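PDB 5AEG: alpha-glucosidase YIHQ from Escherichia coli, which hydrolyses sulfoquinovosyl diacylglycerides and simple sulfoquinovosides such as sulfoquinovosyl glycerol, releasing sulfoquinovose for breakdown by sulfoglycolysis. Local coordinates for residues Phe591-Glu595 and Leu608-Asp612. Sequence-based numbering, arbitrary orientation.
Sequences FLHYE and LLGRD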
ATOM      1  N   PHE A 591     -11.514  -9.253  13.179  1.00 22.93           N
ATOM      2  CA  PHE A 591     -11.151  -9.237  14.603  1.00 19.92           C
ATOM      3  C   PHE A 591     -11.197  -7.839  15.167  1.00 21.90           C
ATOM      4  O   PHE A 591     -11.214  -7.719  16.358  1.00 24.70           O
ATOM      5  CB  PHE A 591      -9.860  -9.999  14.881  1.00 20.39           C
ATOM      6  CG  PHE A 591      -8.651  -9.455  14.167  1.00 19.00           C
ATOM      7  CD1 PHE A 591      -8.065  -8.282  14.564  1.00 22.96           C
ATOM      8  CD2 PHE A 591      -8.148 -10.122  13.114  1.00 20.79           C
ATOM      9  CE1 PHE A 591      -6.911  -7.811  13.917  1.00 25.15           C
ATOM     10  CE2 PHE A 591      -7.033  -9.648  12.429  1.00 22.10           C
ATOM     11  CZ  PHE A 591      -6.402  -8.521  12.852  1.00 19.68           C
ATOM     12  N   LEU A 592     -11.330  -6.771  14.360  1.00 20.43           N
ATOM     13  CA  LEU A 592     -11.570  -5.466  14.911  1.00 20.74           C
ATOM     14  C   LEU A 592     -12.925  -5.417  15.678  1.00 23.93           C
ATOM     15  O   LEU A 592     -13.062  -4.617  16.649  1.00 23.44           O
ATOM     16  CB  LEU A 592     -11.595  -4.354  13.918  1.00 24.77           C
ATOM     17  CG  LEU A 592     -10.323  -3.997  13.139  1.00 28.43           C
ATOM     18  CD1 LEU A 592     -10.449  -2.673  12.437  1.00 27.02           C
ATOM     19  CD2 LEU A 592      -9.098  -4.086  13.987  1.00 27.93           C
ATOM     20  N   HIS A 593     -13.884  -6.214  15.216  1.00 24.43           N
ATOM     21  CA  HIS A 593     -15.244  -6.203  15.811  1.00 24.44           C
ATOM     22  C   HIS A 593     -15.643  -7.485  16.458  1.00 24.21           C
ATOM     23  O   HIS A 593     -16.688  -7.492  17.086  1.00 25.56           O
ATOM     24  CB  HIS A 593     -16.290  -5.743  14.800  1.00 25.10           C
ATOM     25  CG  HIS A 593     -16.083  -4.374  14.335  1.00 25.18           C
ATOM     26  ND1 HIS A 593     -16.110  -3.276  15.195  1.00 25.45           N
ATOM     27  CD2 HIS A 593     -15.761  -3.884  13.098  1.00 24.15           C
ATOM     28  CE1 HIS A 593     -15.855  -2.180  14.501  1.00 27.11           C
ATOM     29  NE2 HIS A 593     -15.653  -2.526  13.226  1.00 24.40           N
ATOM     30  N   TYR A 594     -14.908  -8.588  16.269  1.00 21.06           N
ATOM     31  CA  TYR A 594     -15.207  -9.939  16.780  1.00 21.23           C
ATOM     32  C   TYR A 594     -13.922 -10.414  17.470  1.00 21.21           C
ATOM     33  O   TYR A 594     -13.414 -11.449  17.192  1.00 22.41           O
ATOM     34  CB  TYR A 594     -15.714 -10.926  15.651  1.00 23.56           C
ATOM     35  CG  TYR A 594     -16.969 -10.370  15.040  1.00 22.73           C
ATOM     36  CD1 TYR A 594     -18.232 -10.649  15.617  1.00 23.35           C
ATOM     37  CD2 TYR A 594     -16.927  -9.473  13.981  1.00 21.33           C
ATOM     38  CE1 TYR A 594     -19.397 -10.013  15.150  1.00 25.72           C
ATOM     39  CE2 TYR A 594     -18.098  -8.879  13.455  1.00 21.91           C
ATOM     40  CZ  TYR A 594     -19.342  -9.193  14.005  1.00 24.74           C
ATOM     41  OH  TYR A 594     -20.500  -8.566  13.616  1.00 23.66           O
ATOM     42  N   GLU A 595     -13.422  -9.620  18.423  1.00 22.39           N
ATOM     43  CA  GLU A 595     -12.119  -9.885  19.062  1.00 27.15           C
ATOM     44  C   GLU A 595     -11.997 -11.189  19.747  1.00 29.64           C
ATOM     45  O   GLU A 595     -10.905 -11.768  19.757  1.00 27.26           O
ATOM     46  CB  GLU A 595     -11.761  -8.783  20.087  1.00 29.20           C
ATOM     47  CG  GLU A 595     -11.274  -7.494  19.498  1.00 30.34           C
ATOM     48  CD  GLU A 595     -10.614  -6.599  20.534  1.00 31.79           C
ATOM     49  OE1 GLU A 595     -10.447  -7.062  21.709  1.00 31.67           O
ATOM     50  OE2 GLU A 595     -10.190  -5.476  20.185  1.00 26.32           O
ATOM     51  N   LEU A 608     -14.637  -6.856   6.640  1.00 17.86           N
ATOM     52  CA  LEU A 608     -15.821  -6.041   6.934  1.00 20.44           C
ATOM     53  C   LEU A 608     -15.680  -4.676   6.208  1.00 19.81           C
ATOM     54  O   LEU A 608     -14.616  -4.041   6.229  1.00 20.35           O
ATOM     55  CB  LEU A 608     -15.952  -5.818   8.427  1.00 20.27           C
ATOM     56  CG  LEU A 608     -16.170  -7.024   9.302  1.00 18.99           C
ATOM     57  CD1 LEU A 608     -15.998  -6.689  10.812  1.00 22.21           C
ATOM     58  CD2 LEU A 608     -17.461  -7.731   9.036  1.00 22.26           C
ATOM     59  N   LEU A 609     -16.732  -4.258   5.550  1.00 18.51           N
ATOM     60  CA  LEU A 609     -16.855  -2.919   4.943  1.00 19.28           C
ATOM     61  C   LEU A 609     -17.620  -2.094   5.941  1.00 21.32           C
ATOM     62  O   LEU A 609     -18.811  -2.289   6.105  1.00 19.99           O
ATOM     63  CB  LEU A 609     -17.565  -2.971   3.602  1.00 18.87           C
ATOM     64  CG  LEU A 609     -17.678  -1.707   2.746  1.00 19.69           C
ATOM     65  CD1 LEU A 609     -16.286  -1.210   2.264  1.00 20.98           C
ATOM     66  CD2 LEU A 609     -18.579  -1.939   1.542  1.00 20.05           C
ATOM     67  N   GLY A 610     -16.932  -1.136   6.554  1.00 19.35           N
ATOM     68  CA  GLY A 610     -17.447  -0.468   7.771  1.00 21.85           C
ATOM     69  C   GLY A 610     -17.721  -1.549   8.829  1.00 20.98           C
ATOM     70  O   GLY A 610     -17.135  -2.630   8.813  1.00 21.07           O
ATOM     71  N   ARG A 611     -18.610  -1.221   9.773  1.00 21.54           N
ATOM     72  CA  ARG A 611     -19.005  -2.155  10.825  1.00 22.80           C
ATOM     73  C   ARG A 611     -19.953  -3.294  10.423  1.00 22.99           C
ATOM     74  O   ARG A 611     -19.859  -4.401  10.990  1.00 22.63           O
ATOM     75  CB  ARG A 611     -19.656  -1.336  11.958  1.00 22.12           C
ATOM     76  CG  ARG A 611     -20.139  -2.094  13.182  1.00 27.56           C
ATOM     77  CD  ARG A 611     -19.081  -2.771  13.975  1.00 32.98           C
ATOM     78  NE  ARG A 611     -19.619  -3.688  15.051  1.00 35.63           N
ATOM     79  CZ  ARG A 611     -19.875  -4.995  14.876  1.00 39.74           C
ATOM     80  NH1 ARG A 611     -19.673  -5.652  13.657  1.00 30.97           N
ATOM     81  NH2 ARG A 611     -20.329  -5.676  15.913  1.00 36.92           N
ATOM     82  N   ASP A 612     -20.850  -3.048   9.456  1.00 22.46           N
ATOM     83  CA  ASP A 612     -22.090  -3.847   9.346  1.00 21.99           C
ATOM     84  C   ASP A 612     -22.188  -4.710   8.093  1.00 24.81           C
ATOM     85  O   ASP A 612     -23.174  -5.429   7.916  1.00 22.93           O
ATOM     86  CB  ASP A 612     -23.278  -2.866   9.408  1.00 22.52           C
ATOM     87  CG  ASP A 612     -23.468  -2.215  10.795  1.00 25.35           C
ATOM     88  OD1 ASP A 612     -23.028  -2.822  11.732  1.00 24.25           O
ATOM     89  OD2 ASP A 612     -23.992  -1.099  10.894  1.00 27.43           O
TER
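One arginine serves two neighbouring aromatic residues at once: the guanidinium of Arg611 lies flat on the ring of His593, and its NH1 donates a hydrogen bond to the hydroxyl of Tyr594. The setting is the antiparallel β-sheet of the C-terminal domain of this family 31 glycoside hydrolase, where the loop after strand 587-588 packs against the turn that links strands 607-609 and 613-615. The guanidinium and imidazole planes are only 8° apart, with centres separated by 4.4 Å, a near-parallel, offset stack. CD of Arg611 sits over the same ring as a CH-pi contact, so both the aliphatic and the charged part of the side chain follow the imidazole. The arginine leaves the backbone sideways, but a bend at chi2 (p) lays the rest of the side chain along the imidazole, spanning the gap of 7.4 Å between the CA atoms of His593 and Arg611. CD1 of Leu608 meets both aromatic rings at their edges, 3.6 Å from CD2 of His593 and 4.0 Å from CE2 of Tyr594. Gly610, the first residue after the strand, has a positive phi of 57°, a conformation that favours glycine. Both polar ends are also held from outside: NE2 of His593 is hydrogen-bonded to Arg588 and OH of Tyr594 to Asp633, while Ile233 of helix 232-243 touches His593. The contact thus ties the loop to its own sheet, away from the catalytic residues. The Arg611 NH1 to Tyr594 OH bond is 3.0 Å long, with an N-H...O angle of 172°.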